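Local coordinates for protein acyl-CoA dehydrogenase (Bacillus anthracis, PDB 3OWA) that probably oxidises acyl-CoA thioesters to their 2,3-enoyl forms, using bound FAD as the electron acceptor, at residues Arg66-Leu71 with Ser190-Val195; Leu93-Ser98 with Gly268-Gly273; Leu124-Phe129 with Lys136-Leu141. All blocks are in the same frame, centred on the assembly; numbering follows the deposited sequence.

Contact 1 of 3, residues Arg66-Leu71 with Ser190-Val195; sequences RSVRLL and SAFADV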
loop_
_atom_site.group_PDB
_atom_site.type_symbol
_atom_site.label_atom_id
_atom_site.label_comp_id
_atom_site.label_asym_id
_atom_site.label_seq_id
_atom_site.Cartn_x
_atom_site.Cartn_y
_atom_site.Cartn_z
ATOM N N ARG A 66 -25.633 18.434 8.036
ATOM C CA ARG A 66 -26.237 17.251 7.356
ATOM C C ARG A 66 -25.873 15.986 8.098
ATOM O O ARG A 66 -26.718 15.111 8.268
ATOM C CB ARG A 66 -25.763 17.159 5.917
ATOM C CG ARG A 66 -26.237 18.291 4.995
ATOM C CD ARG A 66 -25.522 18.133 3.667
ATOM N NE ARG A 66 -25.767 19.226 2.730
ATOM C CZ ARG A 66 -26.711 19.206 1.800
ATOM N NH1 ARG A 66 -27.505 18.149 1.702
ATOM N NH2 ARG A 66 -26.854 20.242 0.976
ATOM N N SER A 67 -24.628 15.881 8.578
ATOM C CA SER A 67 -24.237 14.715 9.397
ATOM C C SER A 67 -25.134 14.602 10.594
ATOM O O SER A 67 -25.636 13.509 10.906
ATOM C CB SER A 67 -22.808 14.898 9.974
ATOM O OG SER A 67 -21.894 15.048 8.916
ATOM N N VAL A 68 -25.336 15.732 11.284
ATOM C CA VAL A 68 -26.191 15.729 12.480
ATOM C C VAL A 68 -27.610 15.288 12.133
ATOM O O VAL A 68 -28.210 14.438 12.818
ATOM C CB VAL A 68 -26.197 17.114 13.182
ATOM C CG1 VAL A 68 -27.097 17.116 14.387
ATOM C CG2 VAL A 68 -24.752 17.485 13.623
ATOM N N ARG A 69 -28.163 15.866 11.076
ATOM C CA ARG A 69 -29.516 15.488 10.703
ATOM C C ARG A 69 -29.576 13.983 10.395
ATOM O O ARG A 69 -30.492 13.285 10.837
ATOM C CB ARG A 69 -30.019 16.311 9.504
ATOM C CG ARG A 69 -31.438 15.879 9.017
ATOM C CD ARG A 69 -32.057 16.829 7.981
ATOM N NE ARG A 69 -31.082 17.325 6.990
ATOM C CZ ARG A 69 -30.514 16.573 6.043
ATOM N NH1 ARG A 69 -29.642 17.131 5.216
ATOM N NH2 ARG A 69 -30.785 15.267 5.941
ATOM N N LEU A 70 -28.609 13.498 9.623
ATOM C CA LEU A 70 -28.568 12.069 9.275
ATOM C C LEU A 70 -28.369 11.166 10.476
ATOM O O LEU A 70 -28.949 10.077 10.534
ATOM C CB LEU A 70 -27.488 11.796 8.219
ATOM C CG LEU A 70 -27.874 12.412 6.865
ATOM C CD1 LEU A 70 -26.728 12.395 5.946
ATOM C CD2 LEU A 70 -29.084 11.640 6.246
ATOM N N LEU A 71 -27.523 11.589 11.411
ATOM C CA LEU A 71 -27.369 10.835 12.649
ATOM C C LEU A 71 -28.680 10.676 13.415
ATOM O O LEU A 71 -28.971 9.587 13.909
ATOM C CB LEU A 71 -26.298 11.440 13.553
ATOM C CG LEU A 71 -24.863 11.143 13.103
ATOM C CD1 LEU A 71 -23.924 12.018 13.906
ATOM C CD2 LEU A 71 -24.469 9.668 13.236
ATOM N N SER A 190 -15.923 16.156 17.033
ATOM C CA SER A 190 -15.792 17.398 17.821
ATOM C C SER A 190 -16.637 18.558 17.393
ATOM O O SER A 190 -16.995 19.395 18.242
ATOM C CB SER A 190 -14.348 17.910 17.826
ATOM O OG SER A 190 -13.561 17.056 18.595
ATOM N N ALA A 191 -16.940 18.683 16.111
ATOM C CA ALA A 191 -17.774 19.802 15.628
ATOM C C ALA A 191 -19.197 19.784 16.169
ATOM O O ALA A 191 -19.858 20.831 16.222
ATOM C CB ALA A 191 -17.819 19.832 14.053
ATOM N N PHE A 192 -19.720 18.603 16.469
ATOM C CA PHE A 192 -21.085 18.530 16.890
ATOM C C PHE A 192 -21.324 17.627 18.108
ATOM O O PHE A 192 -22.495 17.390 18.457
ATOM C CB PHE A 192 -21.958 18.074 15.695
ATOM C CG PHE A 192 -21.362 16.881 14.933
ATOM C CD1 PHE A 192 -21.454 15.593 15.444
ATOM C CD2 PHE A 192 -20.656 17.076 13.756
ATOM C CE1 PHE A 192 -20.861 14.509 14.775
ATOM C CE2 PHE A 192 -20.077 15.994 13.071
ATOM C CZ PHE A 192 -20.181 14.716 13.588
ATOM N N ALA A 193 -20.281 17.071 18.745
ATOM C CA ALA A 193 -20.508 16.236 19.920
ATOM C C ALA A 193 -21.004 17.100 21.093
ATOM O O ALA A 193 -20.522 18.222 21.318
ATOM C CB ALA A 193 -19.187 15.461 20.357
ATOM N N ASP A 194 -21.945 16.552 21.849
ATOM C CA ASP A 194 -22.461 17.186 23.065
ATOM C C ASP A 194 -21.713 16.699 24.280
ATOM O O ASP A 194 -21.655 17.386 25.309
ATOM C CB ASP A 194 -23.930 16.806 23.198
ATOM C CG ASP A 194 -24.764 17.375 22.046
ATOM O OD1 ASP A 194 -24.845 18.615 21.961
ATOM O OD2 ASP A 194 -25.299 16.609 21.198
ATOM N N VAL A 195 -21.177 15.496 24.176
ATOM C CA VAL A 195 -20.589 14.826 25.321
ATOM C C VAL A 195 -19.243 14.263 24.933
ATOM O O VAL A 195 -19.125 13.592 23.876
ATOM C CB VAL A 195 -21.507 13.678 25.785
ATOM C CG1 VAL A 195 -20.817 12.850 26.896
ATOM C CG2 VAL A 195 -22.835 14.209 26.286
#
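Phe192 carries this contact alone for 190-195, and Ser67, Val68 and Leu71 of helix 64-76 receive it. The segment 190-195 connects strand 177-188 to strand 195-202. At its start Ser190 OG is hydrogen-bonded back to Ile187 O, and Ala191 N to Ser234 OG. The chain just ahead of Phe192 is therefore tied to its own domain.

Phe192 comes next, with its CB directed at the helix. Its CG lies between the backbone N and the carbonyl carbon (chi1 46°), which turns the ring across the flank of helix 64-76, past Val68 and toward Leu71 and Ser67. Phe192 CB is 3.5 Å from Val68 CG2. The same methyl, Val68 CG2, is 3.7 Å from Phe192 CG, so it sits at the root of the ring. Val68 has CG1 anti to its N (chi1 179°), which leaves CG2 as the branch that reaches the phenylalanine. The two side chains run alongside each other head to tail.

Further out, Phe192 CE1 is 4.0 Å from Leu71 CD1, and these side chains lie nearly perpendicular. At the other rim of the ring Phe192 CE2 is 4.3 Å from Ser67 CB, so the serine offers its methylene here. Thr114 and Leu148 also touch Phe192, and both touch Leu71 as well.

Past Phe192, Asp194 OD2 accepts a hydrogen bond from Leu148 N, and Val195 enters its strand.

The contact joins the N-terminal helical domain to the middle beta domain through hydrocarbon groups. Between these two segments the join is apolar: side-chain burial, without a hydrogen bond.

Contact 2 of 3, residues Leu93-Ser98 with Gly268-Gly273; sequences LDKVSS and GRYKLG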
loop_
_atom_site.group_PDB
_atom_site.type_symbol
_atom_site.label_atom_id
_atom_site.label_comp_id
_atom_site.label_asym_id
_atom_site.label_seq_id
_atom_site.Cartn_x
_atom_site.Cartn_y
_atom_site.Cartn_z
ATOM N N LEU A 93 -29.863 -4.694 21.252
ATOM C CA LEU A 93 -29.627 -5.833 20.340
ATOM C C LEU A 93 -28.401 -6.641 20.783
ATOM O O LEU A 93 -27.633 -6.199 21.637
ATOM C CB LEU A 93 -29.539 -5.386 18.873
ATOM C CG LEU A 93 -30.720 -4.550 18.329
ATOM C CD1 LEU A 93 -30.513 -4.158 16.876
ATOM C CD2 LEU A 93 -32.083 -5.245 18.474
ATOM N N ASP A 94 -28.245 -7.842 20.236
ATOM C CA ASP A 94 -27.054 -8.650 20.490
ATOM C C ASP A 94 -25.828 -8.114 19.716
ATOM O O ASP A 94 -25.959 -7.215 18.875
ATOM C CB ASP A 94 -27.318 -10.139 20.191
ATOM C CG ASP A 94 -27.447 -10.442 18.697
ATOM O OD1 ASP A 94 -28.024 -11.501 18.372
ATOM O OD2 ASP A 94 -26.990 -9.666 17.839
ATOM N N LYS A 95 -24.648 -8.660 20.010
ATOM C CA LYS A 95 -23.409 -8.135 19.434
ATOM C C LYS A 95 -23.274 -8.401 17.921
ATOM O O LYS A 95 -22.577 -7.643 17.201
ATOM C CB LYS A 95 -22.188 -8.696 20.165
ATOM C CG LYS A 95 -22.109 -8.335 21.641
ATOM C CD LYS A 95 -21.909 -6.855 21.846
ATOM C CE LYS A 95 -22.343 -6.426 23.246
ATOM N NZ LYS A 95 -23.725 -6.866 23.556
ATOM N N VAL A 96 -23.924 -9.450 17.438
ATOM C CA VAL A 96 -23.932 -9.751 16.017
ATOM C C VAL A 96 -24.652 -8.664 15.245
ATOM O O VAL A 96 -24.155 -8.197 14.236
ATOM C CB VAL A 96 -24.529 -11.147 15.711
ATOM C CG1 VAL A 96 -24.609 -11.362 14.207
ATOM C CG2 VAL A 96 -23.665 -12.243 16.333
ATOM N N SER A 97 -25.810 -8.242 15.756
ATOM C CA SER A 97 -26.577 -7.148 15.191
ATOM C C SER A 97 -25.778 -5.845 15.111
ATOM O O SER A 97 -25.745 -5.199 14.077
ATOM C CB SER A 97 -27.865 -6.930 16.011
ATOM O OG SER A 97 -28.700 -8.070 15.929
ATOM N N SER A 98 -25.134 -5.445 16.192
ATOM C CA SER A 98 -24.360 -4.196 16.116
ATOM C C SER A 98 -23.063 -4.319 15.282
ATOM O O SER A 98 -22.564 -3.318 14.772
ATOM C CB SER A 98 -24.123 -3.598 17.509
ATOM O OG SER A 98 -23.343 -4.446 18.310
ATOM N N GLY A 268 -13.182 -1.247 20.193
ATOM C CA GLY A 268 -12.771 -0.420 19.030
ATOM C C GLY A 268 -12.032 -1.205 17.954
ATOM O O GLY A 268 -12.315 -1.074 16.765
ATOM N N ARG A 269 -11.141 -2.072 18.408
ATOM C CA ARG A 269 -10.393 -2.977 17.589
ATOM C C ARG A 269 -11.247 -3.908 16.772
ATOM O O ARG A 269 -11.083 -3.987 15.553
ATOM C CB ARG A 269 -9.431 -3.812 18.455
ATOM C CG ARG A 269 -8.006 -3.408 18.265
ATOM C CD ARG A 269 -7.364 -2.629 19.343
ATOM N NE ARG A 269 -6.647 -3.515 20.257
ATOM C CZ ARG A 269 -5.544 -3.210 20.952
ATOM N NH1 ARG A 269 -5.030 -4.090 21.796
ATOM N NH2 ARG A 269 -4.944 -2.045 20.823
ATOM N N TYR A 270 -12.102 -4.691 17.408
ATOM C CA TYR A 270 -12.883 -5.616 16.583
ATOM C C TYR A 270 -13.932 -4.883 15.733
ATOM O O TYR A 270 -14.261 -5.331 14.640
ATOM C CB TYR A 270 -13.474 -6.803 17.379
ATOM C CG TYR A 270 -14.820 -6.552 17.991
ATOM C CD1 TYR A 270 -14.944 -6.246 19.343
ATOM C CD2 TYR A 270 -15.981 -6.664 17.226
ATOM C CE1 TYR A 270 -16.200 -6.021 19.917
ATOM C CE2 TYR A 270 -17.238 -6.438 17.780
ATOM C CZ TYR A 270 -17.340 -6.114 19.126
ATOM O OH TYR A 270 -18.581 -5.880 19.682
ATOM N N LYS A 271 -14.464 -3.779 16.238
ATOM C CA LYS A 271 -15.438 -3.008 15.475
ATOM C C LYS A 271 -14.813 -2.449 14.195
ATOM O O LYS A 271 -15.440 -2.454 13.137
ATOM C CB LYS A 271 -15.970 -1.852 16.332
ATOM C CG LYS A 271 -17.439 -1.816 16.425
ATOM C CD LYS A 271 -17.998 -3.060 17.010
ATOM C CE LYS A 271 -19.517 -3.035 16.867
ATOM N NZ LYS A 271 -20.097 -1.741 17.385
ATOM N N LEU A 272 -13.580 -1.952 14.304
ATOM C CA LEU A 272 -12.844 -1.516 13.128
ATOM C C LEU A 272 -12.615 -2.690 12.167
ATOM O O LEU A 272 -12.758 -2.531 10.956
ATOM C CB LEU A 272 -11.521 -0.838 13.515
ATOM C CG LEU A 272 -10.796 -0.097 12.380
ATOM C CD1 LEU A 272 -11.716 0.932 11.717
ATOM C CD2 LEU A 272 -9.533 0.572 12.912
ATOM N N GLY A 273 -12.282 -3.861 12.710
ATOM C CA GLY A 273 -12.198 -5.087 11.910
ATOM C C GLY A 273 -13.458 -5.333 11.100
ATOM O O GLY A 273 -13.409 -5.549 9.885
HETATM O O HOH W 1 -20.815 -5.770 18.160
HETATM O O HOH W 2 -22.384 -0.560 15.372
#
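Tyr270 and Lys271 of helix 257-293 face Lys95 and Ser98 at the start of helix 95-105. Direct contact is sparse. Its tighter part is the end of Lys271, whose CE is 3.7 Å from Ser98 O. Two bends in the lysine chain (chi2 59°, chi4 -51°) bring CE to the carbonyl oxygen. The other direct approach is Lys95 CD, 4.1 Å from Tyr270 OH. Beyond that point Lys95 turns away and makes a cation-pi contact with Phe332.

Elsewhere the fit is looser and water fills in. Water 1 sits between Tyr270 OH, Lys95 O and Ser98 OG. It lies in the plane of the Tyr270 ring, at its edge, 2.7 Å from Tyr270 OH. It donates to Lys95 O and to Ser98 OG. Ser98 OG is also hydrogen-bonded to Asp83 OD2. Water 2 joins the same lysine to the same carbonyl that meet directly. It donates to Ser98 O at 2.8 Å and accepts from Lys271 NZ at 3.3 Å. Lys271 NZ also has a long, weak ion pair with Asp83 OD1.

Asp94 caps the start of helix 95-105. As the N-cap residue, its OD2 accepts from Ser97 N at 2.8 Å in a nearly straight bond (170°).

The arrangement is a water-bridged meeting of two helices. It joins the N-terminal and C-terminal helical domains of the acyl-CoA dehydrogenase fold.

Contact 3 of 3, residues Leu124-Phe129 with Lys136-Leu141; sequences LPIVLF and KKYLPL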
loop_
_atom_site.group_PDB
_atom_site.type_symbol
_atom_site.label_atom_id
_atom_site.label_comp_id
_atom_site.label_asym_id
_atom_site.label_seq_id
_atom_site.Cartn_x
_atom_site.Cartn_y
_atom_site.Cartn_z
ATOM N N LEU A 124 -20.008 3.816 24.766
ATOM C CA LEU A 124 -19.741 2.596 25.540
ATOM C C LEU A 124 -19.017 2.821 26.874
ATOM O O LEU A 124 -19.219 2.051 27.795
ATOM C CB LEU A 124 -18.990 1.548 24.717
ATOM C CG LEU A 124 -19.803 0.889 23.603
ATOM C CD1 LEU A 124 -18.953 -0.130 22.855
ATOM C CD2 LEU A 124 -21.107 0.254 24.128
ATOM N N PRO A 125 -18.180 3.855 26.996
ATOM C CA PRO A 125 -17.633 4.045 28.362
ATOM C C PRO A 125 -18.713 4.265 29.427
ATOM O O PRO A 125 -18.538 3.854 30.562
ATOM C CB PRO A 125 -16.754 5.279 28.225
ATOM C CG PRO A 125 -16.304 5.208 26.754
ATOM C CD PRO A 125 -17.470 4.675 25.994
ATOM N N ILE A 126 -19.823 4.887 29.047
ATOM C CA ILE A 126 -20.947 5.118 29.970
ATOM C C ILE A 126 -21.762 3.835 30.107
ATOM O O ILE A 126 -22.148 3.455 31.215
ATOM C CB ILE A 126 -21.824 6.330 29.532
ATOM C CG1 ILE A 126 -20.970 7.618 29.543
ATOM C CG2 ILE A 126 -23.039 6.496 30.474
ATOM C CD1 ILE A 126 -21.683 8.874 28.974
ATOM N N VAL A 127 -22.022 3.169 28.986
ATOM C CA VAL A 127 -22.693 1.872 29.014
ATOM C C VAL A 127 -21.979 0.868 29.939
ATOM O O VAL A 127 -22.617 0.203 30.763
ATOM C CB VAL A 127 -22.859 1.253 27.583
ATOM C CG1 VAL A 127 -23.477 -0.169 27.671
ATOM C CG2 VAL A 127 -23.722 2.161 26.677
ATOM N N LEU A 128 -20.669 0.765 29.812
ATOM C CA LEU A 128 -19.912 -0.265 30.498
ATOM C C LEU A 128 -19.423 0.143 31.870
ATOM O O LEU A 128 -19.304 -0.715 32.746
ATOM C CB LEU A 128 -18.728 -0.726 29.647
ATOM C CG LEU A 128 -19.126 -1.300 28.281
ATOM C CD1 LEU A 128 -17.901 -1.730 27.517
ATOM C CD2 LEU A 128 -20.075 -2.472 28.409
ATOM N N PHE A 129 -19.120 1.428 32.063
ATOM C CA PHE A 129 -18.506 1.862 33.314
ATOM C C PHE A 129 -19.231 2.978 34.021
ATOM O O PHE A 129 -18.782 3.438 35.058
ATOM C CB PHE A 129 -17.041 2.228 33.077
ATOM C CG PHE A 129 -16.237 1.089 32.518
ATOM C CD1 PHE A 129 -15.869 0.016 33.342
ATOM C CD2 PHE A 129 -15.890 1.055 31.174
ATOM C CE1 PHE A 129 -15.147 -1.052 32.843
ATOM C CE2 PHE A 129 -15.162 -0.004 30.672
ATOM C CZ PHE A 129 -14.794 -1.073 31.505
ATOM N N LYS A 136 -28.657 6.639 33.550
ATOM C CA LYS A 136 -30.032 7.110 33.347
ATOM C C LYS A 136 -30.065 8.516 32.810
ATOM O O LYS A 136 -30.951 8.859 32.055
ATOM C CB LYS A 136 -30.897 6.993 34.620
ATOM C CG LYS A 136 -31.225 5.554 34.962
ATOM C CD LYS A 136 -32.538 5.434 35.736
ATOM C CE LYS A 136 -33.689 4.868 34.871
ATOM N NZ LYS A 136 -33.477 3.443 34.392
ATOM N N LYS A 137 -29.080 9.321 33.191
ATOM C CA LYS A 137 -28.910 10.640 32.624
ATOM C C LYS A 137 -28.512 10.602 31.134
ATOM O O LYS A 137 -29.227 11.162 30.300
ATOM C CB LYS A 137 -27.873 11.429 33.430
ATOM C CG LYS A 137 -27.687 12.895 33.033
ATOM C CD LYS A 137 -27.338 13.711 34.263
ATOM C CE LYS A 137 -26.101 14.575 34.126
ATOM N NZ LYS A 137 -26.283 15.947 33.570
ATOM N N TYR A 138 -27.381 9.973 30.796
ATOM C CA TYR A 138 -26.789 10.190 29.463
ATOM C C TYR A 138 -27.307 9.256 28.385
ATOM O O TYR A 138 -27.560 9.699 27.276
ATOM C CB TYR A 138 -25.247 10.232 29.497
ATOM C CG TYR A 138 -24.718 11.468 30.205
ATOM C CD1 TYR A 138 -24.311 11.412 31.546
ATOM C CD2 TYR A 138 -24.651 12.705 29.552
ATOM C CE1 TYR A 138 -23.837 12.558 32.225
ATOM C CE2 TYR A 138 -24.182 13.863 30.215
ATOM C CZ TYR A 138 -23.779 13.772 31.549
ATOM O OH TYR A 138 -23.314 14.873 32.223
ATOM N N LEU A 139 -27.522 7.994 28.721
ATOM C CA LEU A 139 -27.818 6.972 27.702
ATOM C C LEU A 139 -29.098 7.162 26.866
ATOM O O LEU A 139 -29.037 6.971 25.645
ATOM C CB LEU A 139 -27.735 5.565 28.266
ATOM C CG LEU A 139 -26.351 5.192 28.786
ATOM C CD1 LEU A 139 -26.406 3.773 29.272
ATOM C CD2 LEU A 139 -25.290 5.328 27.690
ATOM N N PRO A 140 -30.246 7.540 27.510
ATOM C CA PRO A 140 -31.476 7.713 26.733
ATOM C C PRO A 140 -31.285 8.701 25.596
ATOM O O PRO A 140 -31.856 8.542 24.540
ATOM C CB PRO A 140 -32.489 8.264 27.761
ATOM C CG PRO A 140 -32.021 7.698 29.085
ATOM C CD PRO A 140 -30.500 7.615 28.966
ATOM N N LEU A 141 -30.454 9.699 25.816
ATOM C CA LEU A 141 -30.223 10.743 24.852
ATOM C C LEU A 141 -29.199 10.308 23.780
ATOM O O LEU A 141 -29.375 10.591 22.591
ATOM C CB LEU A 141 -29.713 11.960 25.597
ATOM C CG LEU A 141 -30.645 12.514 26.686
ATOM C CD1 LEU A 141 -29.787 13.249 27.722
ATOM C CD2 LEU A 141 -31.724 13.456 26.039
#
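Ile126 and Val127 of helix 124-129 pack against Tyr138 and Leu139 of helix 132-144. The axes of the two segments approach to 9.9 Å, and their directions differ by 132°. These are two consecutive helices joined by a two-residue turn.

Leu124 and Pro125 begin the first segment on another side of the helix. Leu124 rests on Ile267 and Pro125 on Ile264, both of helix 257-293.

Ile126 follows and uses two branches. Its CG1 lies anti to the carbonyl carbon (chi1 -62°), and the extended arm brings CD1 within 3.8 Å of Tyr138 CB. This methyl meets the base of the tyrosine, not its polar end. The other branch, Ile126 CG2, is 3.8 Å from Leu139 CD2. Ile126 and Leu139 lie side by side, pointing opposite ways.

Val127 comes next and meets Leu139 crosswise. Val127 CG2 is 3.7 Å from Leu139 CD2 and 4.1 Å from Leu139 CD1. Leu139 CD2 thus touches methyls of two successive residues. Val127 also touches Val84, and Leu139 touches Tyr88.

Leu128 and Phe129 turn back to helix 257-293, on Ile267 and Asn263. On the partner helix, Pro140 follows the touching residues. Pro140 has no N-H and Leu141 N makes only a weak bond to Tyr138 O, so the helix kinks here.

All four touching residues are buried. The hydroxyl of Tyr138 reaches beyond the pair and is hydrogen-bonded to Glu213 OE1 and Asn249 ND2. Ile126 and Tyr138 both pack on strands 195-202 and 206-213 of the middle domain. The pair therefore lies against the beta domain, and its first helix also packs on helix 257-293 of the C-terminal domain.

All touching residues of contact 3 are buried; contacts 1 and 2 are partly buried. Contact 2 is nearest the centre of the chain, about 9 Å from it; the centres of the others lie about 23 to 24 Å out. Contacts 1 and 3 are apolar. Contact 2 is mostly polar and relies on water. Contact 3 stays within the N-terminal domain, whereas contacts 1 and 2 join that domain to the middle and C-terminal domains. Contacts 1 and 3 touch where Val195 CG2 lies 4.0 Å from Tyr138 CD2. Helix 257-293 carries half of contact 2 and also packs on helix 124-129 of contact 3.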